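Local coordinates for aspartate-semialdehyde dehydrogenase (Thermus thermophilus, PDB 2YV3), which probably catalyses the NADPH-dependent reductive dephosphorylation of L-aspartyl-4-phosphate to L-aspartate-semialdehyde, an early step towards lysine, methionine and threonine, at residues A[234-239]-A[310-315]; A[148-153]-A[227-232]; A[101-106]-A[121-126]; A[240-245]-A[303-308]; A[107-112]-A[215-220]. All coordinates share one frame; numbering follows the deposited sequence.

Contact 1 (A[234-239]-A[310-315])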
# COMPACT_ATOMS: atom_id res chain seq x y z
N THR A 234 10.11 3.04 1.92
CA THR A 234 10.21 3.09 3.36
C THR A 234 11.46 2.34 3.81
O THR A 234 11.82 1.33 3.23
CB THR A 234 8.95 2.52 4.00
OG1 THR A 234 7.83 3.28 3.53
CG2 THR A 234 8.98 2.67 5.49
N LEU A 235 12.14 2.87 4.81
CA LEU A 235 13.35 2.26 5.31
C LEU A 235 13.17 0.85 5.84
O LEU A 235 13.34 -0.11 5.11
CB LEU A 235 13.97 3.12 6.43
CG LEU A 235 14.79 4.37 6.12
CD1 LEU A 235 15.70 4.07 4.93
CD2 LEU A 235 13.90 5.54 5.84
N ARG A 236 12.79 0.73 7.11
CA ARG A 236 12.66 -0.58 7.75
C ARG A 236 11.33 -1.11 8.27
O ARG A 236 11.33 -2.19 8.88
CB ARG A 236 13.70 -0.66 8.89
CG ARG A 236 13.95 0.66 9.63
CD ARG A 236 15.07 0.51 10.65
NE ARG A 236 14.76 -0.49 11.66
CZ ARG A 236 15.66 -1.12 12.41
NH1 ARG A 236 16.96 -0.87 12.25
NH2 ARG A 236 15.26 -2.00 13.31
N ALA A 237 10.20 -0.44 8.03
CA ALA A 237 8.91 -0.92 8.55
C ALA A 237 7.87 -1.49 7.56
O ALA A 237 7.50 -0.85 6.57
CB ALA A 237 8.26 0.19 9.37
N HIS A 238 7.37 -2.68 7.85
CA HIS A 238 6.36 -3.29 6.97
C HIS A 238 4.92 -2.93 7.32
O HIS A 238 4.51 -3.06 8.46
CB HIS A 238 6.46 -4.82 7.00
CG HIS A 238 7.52 -5.38 6.10
ND1 HIS A 238 7.78 -6.73 6.02
CD2 HIS A 238 8.39 -4.79 5.25
CE1 HIS A 238 8.77 -6.95 5.17
NE2 HIS A 238 9.16 -5.78 4.69
N ALA A 239 4.15 -2.49 6.33
CA ALA A 239 2.74 -2.17 6.54
C ALA A 239 1.85 -3.17 5.81
O ALA A 239 2.21 -3.68 4.75
CB ALA A 239 2.45 -0.77 6.05
N ASP A 310 8.28 -3.64 12.94
CA ASP A 310 9.61 -3.39 12.41
C ASP A 310 10.04 -4.64 11.68
O ASP A 310 9.97 -5.74 12.23
CB ASP A 310 10.61 -3.07 13.53
CG ASP A 310 11.99 -2.77 12.99
OD1 ASP A 310 12.34 -1.58 12.79
OD2 ASP A 310 12.74 -3.74 12.75
N GLN A 311 10.48 -4.46 10.44
CA GLN A 311 10.89 -5.58 9.59
C GLN A 311 12.22 -6.26 9.97
O GLN A 311 12.37 -7.46 9.77
CB GLN A 311 10.92 -5.09 8.14
CG GLN A 311 11.11 -6.16 7.10
CD GLN A 311 12.56 -6.53 6.90
OE1 GLN A 311 13.46 -5.68 7.05
NE2 GLN A 311 12.81 -7.79 6.54
N LEU A 312 13.17 -5.52 10.52
CA LEU A 312 14.42 -6.14 10.92
C LEU A 312 14.32 -6.75 12.31
O LEU A 312 15.19 -7.49 12.74
CB LEU A 312 15.57 -5.14 10.90
CG LEU A 312 16.52 -5.39 9.73
CD1 LEU A 312 17.68 -4.43 9.79
CD2 LEU A 312 17.03 -6.83 9.79
N LEU A 313 13.24 -6.43 13.01
CA LEU A 313 13.05 -6.96 14.34
C LEU A 313 12.19 -8.21 14.30
O LEU A 313 12.24 -9.03 15.20
CB LEU A 313 12.43 -5.88 15.26
CG LEU A 313 13.41 -4.81 15.76
CD1 LEU A 313 12.75 -3.98 16.83
CD2 LEU A 313 14.63 -5.46 16.36
N LYS A 314 11.40 -8.35 13.24
CA LYS A 314 10.58 -9.55 13.08
C LYS A 314 11.38 -10.43 12.11
O LYS A 314 10.93 -10.92 11.08
CB LYS A 314 9.18 -9.19 12.58
CG LYS A 314 8.40 -8.35 13.63
CD LYS A 314 8.58 -8.87 15.07
CE LYS A 314 7.67 -10.06 15.34
NZ LYS A 314 7.96 -10.85 16.59
N GLY A 315 12.63 -10.55 12.53
CA GLY A 315 13.64 -11.33 11.88
C GLY A 315 14.41 -11.70 13.13
O GLY A 315 14.34 -12.84 13.61
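Arg236 grips Asp310 side-on, with NE and NH2 both turned to one carboxylate oxygen. This grip is the closely packed part of the contact. Arg236 NE lies 2.9 Å from Asp310 OD1 and uses the syn lone pair of that oxygen. NH2 also donates to OD1 and, weakly, to OD2. OD1 sits in the guanidinium plane, yet the carboxylate plane is turned 49° from it. OD2 takes weak capping bonds from Leu312 N and Leu313 N, at the turn into the next helix. Leu312 CB lies over one guanidinium face. Arg236 NH1 forms a salt bridge with Glu15.

Next to this pair, Gln311 CG rests on the face of the His238 ring in a CH-pi contact. Gln311 CG is anti to the backbone N (chi1 -171°), which carries the chain over the ring. Its OE1 is held by Ser155 OG. Gln311 N donates to Arg236 O at 2.9 Å.

Thr234 and Leu235 take no part in this contact. Thr234 is buried against Phe189 of the second subunit, while Leu235 is partly exposed.

His238 is the predicted proton acceptor and lies next to Cys125, the predicted acyl-thioester residue. The salt bridge and the bond from Gln311 N to Arg236 O hold the turn that presents Gln311, predicted to bind NADP(+), against His238.

Contact 2 (A[148-153]-A[227-232])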
# COMPACT_ATOMS: atom_id res chain seq x y z
N VAL A 148 -4.78 -9.72 2.52
CA VAL A 148 -3.85 -8.65 2.84
C VAL A 148 -3.17 -7.95 1.66
O VAL A 148 -2.91 -8.54 0.63
CB VAL A 148 -2.75 -9.13 3.85
CG1 VAL A 148 -2.90 -10.64 4.13
CG2 VAL A 148 -1.35 -8.82 3.32
N ALA A 149 -2.92 -6.65 1.85
CA ALA A 149 -2.25 -5.80 0.88
C ALA A 149 -1.08 -5.27 1.70
O ALA A 149 -1.24 -4.59 2.71
CB ALA A 149 -3.14 -4.67 0.44
N THR A 150 0.10 -5.63 1.23
CA THR A 150 1.37 -5.30 1.85
C THR A 150 1.95 -4.00 1.35
O THR A 150 1.82 -3.66 0.18
CB THR A 150 2.35 -6.48 1.58
OG1 THR A 150 2.46 -7.30 2.75
CG2 THR A 150 3.69 -5.99 1.14
N TYR A 151 2.57 -3.27 2.27
CA TYR A 151 3.24 -2.00 2.02
C TYR A 151 4.65 -2.30 2.56
O TYR A 151 5.06 -1.78 3.60
CB TYR A 151 2.59 -0.87 2.85
CG TYR A 151 1.14 -0.54 2.49
CD1 TYR A 151 0.82 0.60 1.76
CD2 TYR A 151 0.11 -1.40 2.83
CE1 TYR A 151 -0.48 0.86 1.37
CE2 TYR A 151 -1.19 -1.16 2.45
CZ TYR A 151 -1.49 -0.04 1.72
OH TYR A 151 -2.78 0.20 1.31
N GLN A 152 5.38 -3.16 1.87
CA GLN A 152 6.71 -3.56 2.31
C GLN A 152 7.88 -2.58 2.15
O GLN A 152 7.87 -1.72 1.28
CB GLN A 152 7.05 -4.93 1.71
CG GLN A 152 6.43 -6.06 2.52
CD GLN A 152 6.56 -7.40 1.84
OE1 GLN A 152 7.64 -7.77 1.39
NE2 GLN A 152 5.45 -8.15 1.76
N ALA A 153 8.89 -2.75 3.00
CA ALA A 153 10.05 -1.87 3.03
C ALA A 153 11.34 -2.31 2.33
O ALA A 153 11.49 -3.45 1.92
CB ALA A 153 10.35 -1.51 4.48
N ALA A 227 -3.10 -12.42 -0.82
CA ALA A 227 -2.21 -11.32 -0.43
C ALA A 227 -1.45 -10.73 -1.61
O ALA A 227 -1.04 -11.46 -2.51
CB ALA A 227 -1.21 -11.80 0.62
N THR A 228 -1.29 -9.40 -1.61
CA THR A 228 -0.56 -8.71 -2.66
C THR A 228 0.63 -8.03 -2.02
O THR A 228 0.46 -7.04 -1.32
CB THR A 228 -1.38 -7.58 -3.34
OG1 THR A 228 -2.60 -8.10 -3.88
CG2 THR A 228 -0.56 -6.92 -4.48
N ALA A 229 1.83 -8.55 -2.26
CA ALA A 229 3.02 -7.97 -1.68
C ALA A 229 3.47 -6.76 -2.50
O ALA A 229 3.76 -6.89 -3.69
CB ALA A 229 4.16 -9.01 -1.62
N VAL A 230 3.52 -5.59 -1.88
CA VAL A 230 3.97 -4.42 -2.62
C VAL A 230 5.10 -3.73 -1.89
O VAL A 230 5.06 -3.56 -0.68
CB VAL A 230 2.83 -3.44 -2.88
CG1 VAL A 230 3.33 -2.30 -3.79
CG2 VAL A 230 1.66 -4.18 -3.52
N ARG A 231 6.13 -3.38 -2.66
CA ARG A 231 7.34 -2.73 -2.16
C ARG A 231 7.06 -1.23 -2.18
O ARG A 231 6.41 -0.76 -3.10
CB ARG A 231 8.51 -3.09 -3.10
CG ARG A 231 9.89 -2.52 -2.75
CD ARG A 231 10.52 -3.17 -1.51
NE ARG A 231 11.21 -4.43 -1.76
CZ ARG A 231 11.24 -5.43 -0.88
NH1 ARG A 231 10.59 -5.30 0.27
NH2 ARG A 231 11.91 -6.55 -1.13
N VAL A 232 7.53 -0.48 -1.18
CA VAL A 232 7.29 0.97 -1.17
C VAL A 232 8.46 1.73 -0.58
O VAL A 232 9.32 1.15 0.07
CB VAL A 232 6.03 1.34 -0.37
CG1 VAL A 232 4.83 0.53 -0.88
CG2 VAL A 232 6.27 1.12 1.13
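Val148 and Ala149 pair with Ala227 and Thr228 as parallel strands, and the two chains keep bonding beyond the strand ends. Thr228 N donates to Val148 O at 2.9 Å, and Thr150 N to Thr228 O along a nearly straight line (170°). Further on, Gln152 N bonds to Val230 O and Val232 N to Gln152 O at 2.8 Å.

On the face of Val148 and Ala227, Val148 CG2 meets Ala227 CB at 4.0 Å, and helix 205-219 packs there through Val210. Strand 224-228 is the edge strand of the five-stranded mixed sheet of the dimerisation domain, and 143-151 is its neighbour. The opposite face looks to the second subunit. There Tyr151 stacks on Tyr151 of the second subunit and bonds through OH to Thr150 O of that subunit.

Arg231 starts away from 148-153, but bends at chi2 (72°) and chi3 (83°) bring its tip back. Arg231 NH1 approaches Ala153 O at a poor angle for a bond and lies 3.8 Å from Gln152 CB. An alanine at Arg231 would probably leave Ala153 O without its charged neighbour and would take one predicted substrate-binding guanidinium from the site. Gln152 is also predicted to bind substrate, and it touches His238.

Contact 3 (A[101-106]-A[121-126])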
# COMPACT_ATOMS: atom_id res chain seq x y z
N VAL A 101 10.76 -29.73 10.74
CA VAL A 101 11.15 -28.48 11.39
C VAL A 101 10.00 -27.59 11.80
O VAL A 101 9.15 -27.24 10.98
CB VAL A 101 12.06 -27.63 10.49
CG1 VAL A 101 12.69 -26.51 11.31
CG2 VAL A 101 13.13 -28.49 9.83
N PRO A 102 9.96 -27.18 13.07
CA PRO A 102 8.89 -26.31 13.54
C PRO A 102 9.10 -24.89 13.06
O PRO A 102 10.23 -24.40 13.05
CB PRO A 102 9.01 -26.42 15.05
CG PRO A 102 10.48 -26.58 15.23
CD PRO A 102 10.83 -27.59 14.19
N LEU A 103 8.01 -24.25 12.64
CA LEU A 103 8.02 -22.87 12.17
C LEU A 103 7.32 -22.15 13.33
O LEU A 103 6.10 -22.25 13.50
CB LEU A 103 7.22 -22.76 10.87
CG LEU A 103 7.16 -21.42 10.13
CD1 LEU A 103 8.54 -20.81 9.98
CD2 LEU A 103 6.52 -21.64 8.78
N VAL A 104 8.10 -21.43 14.12
CA VAL A 104 7.60 -20.77 15.32
C VAL A 104 7.59 -19.24 15.48
O VAL A 104 8.44 -18.52 14.97
CB VAL A 104 8.34 -21.35 16.55
CG1 VAL A 104 7.80 -20.76 17.85
CG2 VAL A 104 8.20 -22.85 16.55
N VAL A 105 6.58 -18.77 16.20
CA VAL A 105 6.44 -17.37 16.59
C VAL A 105 5.99 -17.57 18.03
O VAL A 105 4.88 -18.06 18.28
CB VAL A 105 5.37 -16.63 15.79
CG1 VAL A 105 5.29 -15.20 16.29
CG2 VAL A 105 5.72 -16.65 14.32
N PRO A 106 6.87 -17.24 19.00
CA PRO A 106 6.61 -17.37 20.44
C PRO A 106 5.23 -16.94 20.97
O PRO A 106 4.79 -17.38 22.03
CB PRO A 106 7.76 -16.59 21.06
CG PRO A 106 8.88 -16.91 20.13
CD PRO A 106 8.23 -16.73 18.77
N ALA A 121 12.67 -23.31 12.30
CA ALA A 121 12.53 -22.32 11.25
C ALA A 121 11.93 -21.02 11.72
O ALA A 121 10.87 -21.00 12.33
CB ALA A 121 11.70 -22.87 10.13
N ASN A 122 12.63 -19.93 11.43
CA ASN A 122 12.19 -18.58 11.77
C ASN A 122 11.27 -18.18 10.60
O ASN A 122 11.64 -18.32 9.42
CB ASN A 122 13.42 -17.66 11.85
CG ASN A 122 13.11 -16.32 12.45
OD1 ASN A 122 12.57 -16.22 13.54
ND2 ASN A 122 13.48 -15.26 11.74
N PRO A 123 10.07 -17.69 10.91
CA PRO A 123 9.06 -17.26 9.93
C PRO A 123 9.44 -16.07 9.08
O PRO A 123 10.38 -15.36 9.40
CB PRO A 123 7.84 -16.97 10.81
CG PRO A 123 8.44 -16.51 12.09
CD PRO A 123 9.58 -17.51 12.29
N ASN A 124 8.69 -15.85 8.00
CA ASN A 124 8.97 -14.73 7.10
C ASN A 124 8.72 -13.44 7.83
O ASN A 124 8.18 -13.45 8.92
CB ASN A 124 8.09 -14.77 5.86
CG ASN A 124 8.50 -13.72 4.84
OD1 ASN A 124 7.68 -12.93 4.36
ND2 ASN A 124 9.79 -13.71 4.50
N CYS A 125 9.11 -12.33 7.23
CA CYS A 125 8.89 -11.04 7.85
C CYS A 125 7.40 -10.75 7.89
O CYS A 125 6.76 -10.74 8.96
CB CYS A 125 9.60 -9.95 7.04
SG CYS A 125 9.19 -10.05 5.25
N THR A 126 6.85 -10.54 6.70
CA THR A 126 5.45 -10.22 6.51
C THR A 126 4.50 -11.11 7.31
O THR A 126 3.43 -10.65 7.70
CB THR A 126 5.09 -10.33 5.01
OG1 THR A 126 5.95 -9.49 4.25
CG2 THR A 126 3.67 -9.88 4.77
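Leu103 CD1 lies against both Ala121 and Pro123. Leu103 CD1 is 3.8 Å from Ala121 CB and 4.0 Å from Pro123 CB. CG anti to the backbone N (chi1 -176°) sends the branch across to them. Strand 119-121 is the last strand of the Rossmann-type sheet, and 101-106 is a loop that runs along its outer side. A single backbone bridge, Leu103 with Ala121, joins the two.

Around this centre the packing spreads both ways. Val105 CG2 touches Pro123 CG at 3.5 Å. At the other end Val101 CG1 reaches Ala121 CB. A glycine in place of Pro123 would probably leave Val105 CG2 without the ring it rests on and open a gap beside Leu103 CD1.

Cys125, the predicted acyl-thioester residue, begins helix 125-141, with Asn124 at its N-cap position. Asn122 points away from the loop. Its ND2 bonds to Asn91 OD1 and Gly315 O, while its O accepts from NE of Arg96, a predicted phosphate-binding residue.

The polar edge is backbone. Ala121 N donates to Pro102 O at 2.8 Å, nearly along the C=O axis. Val104 N returns a weak bond to Ala121 O, and Ala121 O also lies 3.4 Å from Leu103 CA in a CA-H...O contact.

Contact 4 (A[240-245]-A[303-308])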
# COMPACT_ATOMS: atom_id res chain seq x y z
N GLU A 240 0.69 -3.48 6.36
CA GLU A 240 -0.20 -4.41 5.68
C GLU A 240 -1.68 -4.28 6.04
O GLU A 240 -2.10 -4.69 7.11
CB GLU A 240 0.28 -5.87 5.88
CG GLU A 240 0.96 -6.15 7.21
CD GLU A 240 1.24 -7.64 7.44
OE1 GLU A 240 0.27 -8.43 7.51
OE2 GLU A 240 2.43 -8.01 7.54
N ALA A 241 -2.46 -3.70 5.13
CA ALA A 241 -3.88 -3.53 5.36
C ALA A 241 -4.49 -4.92 5.34
O ALA A 241 -4.49 -5.60 4.32
CB ALA A 241 -4.50 -2.67 4.26
N VAL A 242 -5.02 -5.34 6.48
CA VAL A 242 -5.60 -6.66 6.62
C VAL A 242 -7.13 -6.69 6.63
O VAL A 242 -7.78 -5.70 6.95
CB VAL A 242 -5.05 -7.34 7.89
CG1 VAL A 242 -5.57 -8.77 8.02
CG2 VAL A 242 -3.53 -7.33 7.85
N SER A 243 -7.70 -7.83 6.24
CA SER A 243 -9.14 -8.01 6.22
C SER A 243 -9.39 -9.47 6.52
O SER A 243 -8.58 -10.32 6.17
CB SER A 243 -9.70 -7.65 4.85
OG SER A 243 -9.29 -6.35 4.49
N VAL A 244 -10.50 -9.76 7.18
CA VAL A 244 -10.81 -11.14 7.54
C VAL A 244 -12.30 -11.42 7.65
O VAL A 244 -13.10 -10.52 7.92
CB VAL A 244 -10.19 -11.51 8.93
CG1 VAL A 244 -10.14 -13.00 9.07
CG2 VAL A 244 -8.83 -10.91 9.11
N GLU A 245 -12.66 -12.67 7.44
CA GLU A 245 -14.04 -13.10 7.57
C GLU A 245 -13.95 -14.09 8.74
O GLU A 245 -13.08 -14.96 8.75
CB GLU A 245 -14.53 -13.78 6.29
CG GLU A 245 -16.02 -14.14 6.31
CD GLU A 245 -16.51 -14.72 5.00
OE1 GLU A 245 -15.88 -15.69 4.49
OE2 GLU A 245 -17.53 -14.22 4.47
N LEU A 303 -13.71 -7.81 9.53
CA LEU A 303 -12.95 -6.73 10.14
C LEU A 303 -11.85 -6.25 9.23
O LEU A 303 -11.20 -7.05 8.56
CB LEU A 303 -12.29 -7.23 11.42
CG LEU A 303 -12.97 -7.16 12.78
CD1 LEU A 303 -12.04 -7.80 13.76
CD2 LEU A 303 -13.24 -5.72 13.17
N ASP A 304 -11.62 -4.94 9.23
CA ASP A 304 -10.55 -4.35 8.45
C ASP A 304 -9.57 -3.66 9.40
O ASP A 304 -9.90 -2.63 9.97
CB ASP A 304 -11.11 -3.32 7.47
CG ASP A 304 -11.94 -3.94 6.37
OD1 ASP A 304 -13.02 -4.46 6.69
OD2 ASP A 304 -11.51 -3.91 5.18
N PHE A 305 -8.39 -4.23 9.59
CA PHE A 305 -7.41 -3.58 10.45
C PHE A 305 -6.15 -3.29 9.65
O PHE A 305 -6.03 -3.74 8.52
CB PHE A 305 -7.07 -4.41 11.69
CG PHE A 305 -7.02 -5.89 11.46
CD1 PHE A 305 -8.20 -6.64 11.36
CD2 PHE A 305 -5.80 -6.56 11.40
CE1 PHE A 305 -8.17 -8.01 11.21
CE2 PHE A 305 -5.75 -7.95 11.24
CZ PHE A 305 -6.96 -8.68 11.15
N PHE A 306 -5.25 -2.51 10.24
CA PHE A 306 -3.98 -2.12 9.63
C PHE A 306 -2.91 -2.53 10.63
O PHE A 306 -3.13 -2.48 11.83
CB PHE A 306 -3.93 -0.60 9.41
CG PHE A 306 -2.84 -0.14 8.48
CD1 PHE A 306 -2.88 -0.45 7.13
CD2 PHE A 306 -1.75 0.57 8.97
CE1 PHE A 306 -1.87 -0.05 6.26
CE2 PHE A 306 -0.71 0.98 8.11
CZ PHE A 306 -0.78 0.66 6.75
N VAL A 307 -1.75 -2.93 10.16
CA VAL A 307 -0.72 -3.37 11.08
C VAL A 307 0.67 -2.95 10.68
O VAL A 307 1.00 -2.88 9.50
CB VAL A 307 -0.73 -4.92 11.20
CG1 VAL A 307 0.11 -5.35 12.38
CG2 VAL A 307 -2.18 -5.43 11.35
N VAL A 308 1.50 -2.65 11.65
CA VAL A 308 2.85 -2.27 11.34
C VAL A 308 3.79 -2.95 12.33
O VAL A 308 3.47 -3.08 13.51
CB VAL A 308 3.00 -0.73 11.36
CG1 VAL A 308 4.19 -0.29 10.51
CG2 VAL A 308 1.75 -0.09 10.81
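Val242 N donates to Phe305 O at 2.8 Å, and Phe305 N returns a weak bond to Val242 O. Val244 and Leu303 form the next hydrogen-bonded pair, with Val244 N to Leu303 O at 3.1 Å and Leu303 N to Val244 O at 3.2 Å. The strands are antiparallel, with 152° between their directions.

Phe305 and Val242 carry the packing on one face. Phe305 CG stands between the backbone N and the carbonyl carbon (chi1 37°), which brings the ring back over the neighbouring strand. Val242 CB lies over a face of this ring in a CH-pi contact, 3.9 Å from the centroid. Val242 CG1 also touches the ring, and Val244 CG2 meets Phe305 CZ at 3.6 Å. Val242 CG2 goes on to touch Val307 CG2 at 4.2 Å.

The other face holds Ala241, Ser243, Asp304 and Phe306. Ala241 CB lies at the edge of the Phe306 ring, in its plane, 4.0 Å from Phe306 CD1. Asp304 OD1 has a weak bond to Tyr203 OH of the second subunit.

Both are interior strands of the five-stranded sheet, between 143-151 and 288-295. Helix 125-141 covers the valine side, with Leu130 on Val242 and Leu137 on Phe305. The Ala241 side faces the second subunit, where Thr228 of that subunit packs on Ala241 and Pro193 of that subunit on Phe306.

Contact 5 (A[107-112]-A[215-220])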
# COMPACT_ATOMS: atom_id res chain seq x y z
N GLU A 107 4.55 -16.06 20.24
CA GLU A 107 3.23 -15.64 20.67
C GLU A 107 2.21 -16.71 20.35
O GLU A 107 1.15 -16.77 20.97
CB GLU A 107 2.82 -14.34 19.98
CG GLU A 107 3.61 -13.15 20.45
CD GLU A 107 5.10 -13.35 20.28
OE1 GLU A 107 5.51 -13.86 19.21
OE2 GLU A 107 5.85 -13.01 21.22
N VAL A 108 2.55 -17.57 19.39
CA VAL A 108 1.67 -18.64 18.96
C VAL A 108 2.06 -20.02 19.45
O VAL A 108 1.71 -20.42 20.56
CB VAL A 108 1.58 -18.69 17.42
CG1 VAL A 108 0.60 -19.79 17.00
CG2 VAL A 108 1.15 -17.33 16.86
N ASN A 109 2.81 -20.74 18.63
CA ASN A 109 3.20 -22.11 18.94
C ASN A 109 4.52 -22.40 19.66
O ASN A 109 5.21 -23.34 19.29
CB ASN A 109 3.14 -22.95 17.64
CG ASN A 109 3.87 -22.29 16.47
OD1 ASN A 109 5.03 -21.87 16.60
ND2 ASN A 109 3.21 -22.21 15.33
N ARG A 110 4.87 -21.62 20.69
CA ARG A 110 6.10 -21.84 21.47
C ARG A 110 6.24 -23.33 21.75
O ARG A 110 7.35 -23.86 21.84
CB ARG A 110 6.03 -21.09 22.79
CG ARG A 110 6.97 -21.56 23.89
CD ARG A 110 6.55 -20.91 25.22
NE ARG A 110 7.43 -21.21 26.34
CZ ARG A 110 7.80 -22.44 26.70
NH1 ARG A 110 7.36 -23.49 26.01
NH2 ARG A 110 8.60 -22.61 27.75
N GLU A 111 5.09 -23.97 21.91
CA GLU A 111 5.01 -25.40 22.16
C GLU A 111 5.87 -26.19 21.18
O GLU A 111 6.45 -27.21 21.53
CB GLU A 111 3.54 -25.84 22.04
CG GLU A 111 2.65 -24.86 21.23
CD GLU A 111 2.06 -23.76 22.08
OE1 GLU A 111 1.15 -24.07 22.89
OE2 GLU A 111 2.49 -22.59 21.97
N LYS A 112 5.95 -25.71 19.94
CA LYS A 112 6.74 -26.40 18.92
C LYS A 112 8.25 -26.36 19.13
O LYS A 112 8.96 -27.22 18.62
CB LYS A 112 6.40 -25.85 17.53
CG LYS A 112 4.90 -25.86 17.21
CD LYS A 112 4.25 -27.20 17.60
CE LYS A 112 2.70 -27.17 17.45
NZ LYS A 112 1.95 -26.14 18.27
N HIS A 215 -0.74 -21.36 7.32
CA HIS A 215 -1.34 -22.68 7.34
C HIS A 215 -0.58 -23.66 8.24
O HIS A 215 -1.16 -24.64 8.71
CB HIS A 215 -1.42 -23.21 5.91
CG HIS A 215 -2.55 -22.64 5.11
ND1 HIS A 215 -2.81 -23.03 3.81
CD2 HIS A 215 -3.52 -21.75 5.45
CE1 HIS A 215 -3.90 -22.41 3.39
NE2 HIS A 215 -4.35 -21.64 4.36
N LYS A 216 0.70 -23.39 8.48
CA LYS A 216 1.51 -24.25 9.33
C LYS A 216 1.72 -23.64 10.72
O LYS A 216 1.60 -24.34 11.74
CB LYS A 216 2.88 -24.51 8.69
CG LYS A 216 3.80 -25.38 9.53
CD LYS A 216 5.19 -25.44 8.95
CE LYS A 216 6.07 -26.39 9.72
NZ LYS A 216 7.31 -26.70 8.95
N ILE A 217 2.04 -22.35 10.76
CA ILE A 217 2.26 -21.65 12.02
C ILE A 217 1.00 -21.72 12.89
O ILE A 217 1.07 -21.65 14.11
CB ILE A 217 2.64 -20.17 11.76
CG1 ILE A 217 4.00 -20.11 11.05
CG2 ILE A 217 2.70 -19.38 13.08
CD1 ILE A 217 4.30 -18.79 10.43
N PHE A 218 -0.15 -21.86 12.24
CA PHE A 218 -1.42 -21.96 12.94
C PHE A 218 -1.90 -23.42 12.90
O PHE A 218 -2.77 -23.85 13.68
CB PHE A 218 -2.44 -21.04 12.27
CG PHE A 218 -2.16 -19.58 12.47
CD1 PHE A 218 -0.90 -19.14 12.89
CD2 PHE A 218 -3.15 -18.63 12.21
CE1 PHE A 218 -0.63 -17.78 13.03
CE2 PHE A 218 -2.88 -17.27 12.34
CZ PHE A 218 -1.61 -16.85 12.76
N GLY A 219 -1.31 -24.20 12.00
CA GLY A 219 -1.72 -25.58 11.88
C GLY A 219 -3.20 -25.64 11.51
O GLY A 219 -4.00 -26.26 12.23
N ASP A 220 -3.55 -24.96 10.42
CA ASP A 220 -4.92 -24.94 9.89
C ASP A 220 -4.83 -24.65 8.39
O ASP A 220 -4.74 -23.49 7.98
CB ASP A 220 -5.78 -23.86 10.57
CG ASP A 220 -7.24 -23.88 10.11
OD1 ASP A 220 -7.48 -23.99 8.89
OD2 ASP A 220 -8.16 -23.79 10.96
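Asn109 reaches across to Ile217 at the C-terminal end of helix 205-219. Its CB points toward the helix. Asn109 CG stands between the backbone N and the carbonyl carbon (chi1 50°) and lies 3.7 Å from Ile217 O. At the tip, ND2 approaches Ile217 O in a strongly bent bond (117°), which is weak and doubtful. Asn109 ND2 also lies 3.7 Å from Ile217 CG2, so the amide meets both the backbone and the branch of one residue. The same nitrogen bonds weakly to Leu103 O. OD1 accepts a weak bond from Val105 N. These weak bonds would at most help to orient the amide.

The helix ends here in a Schellman motif. Gly219, with positive phi, is its C-prime residue. Asp220 N bonds to His215 O at 3.0 Å, and Gly219 N bonds weakly to Lys216 O. Near its last turn, Lys216 NZ is held by Arg96 O and Val101 O, so the helix end is tied to the nucleotide-binding domain at a second point.

Val108 supplies the apolar part. Val108 CG1 lies 3.5 Å from Ile217 O, and Val108 CG2 touches Phe218 CE1 at 4.2 Å. Val108 also packs on Trp135 of helix 125-141. Trp135 meets the Phe218 ring edge-to-face, and the Phe218 side chain touches Ala131 of the same helix.

Contacts 1, 2 and 4 belong to one five-stranded sheet. Contacts 1 and 4 both use strand 237-246, contact 2 the neighbouring strand 143-151, and all three touch the second subunit. Contact 4 is mostly apolar core. Contacts 1 and 2 lie where strands end, and there predicted catalytic and ligand-binding side chains appear. Contact 3 is also buried, where the edge strand of the nucleotide-binding sheet runs on to helix 125-141; its Cys125 meets His238 of contact 1. Contact 5 is smaller and only partly buried, its centre about 9 Å from that of contact 3. Lys216 and Asn109 link these two. Neither contact 3 nor contact 5 touches the second subunit.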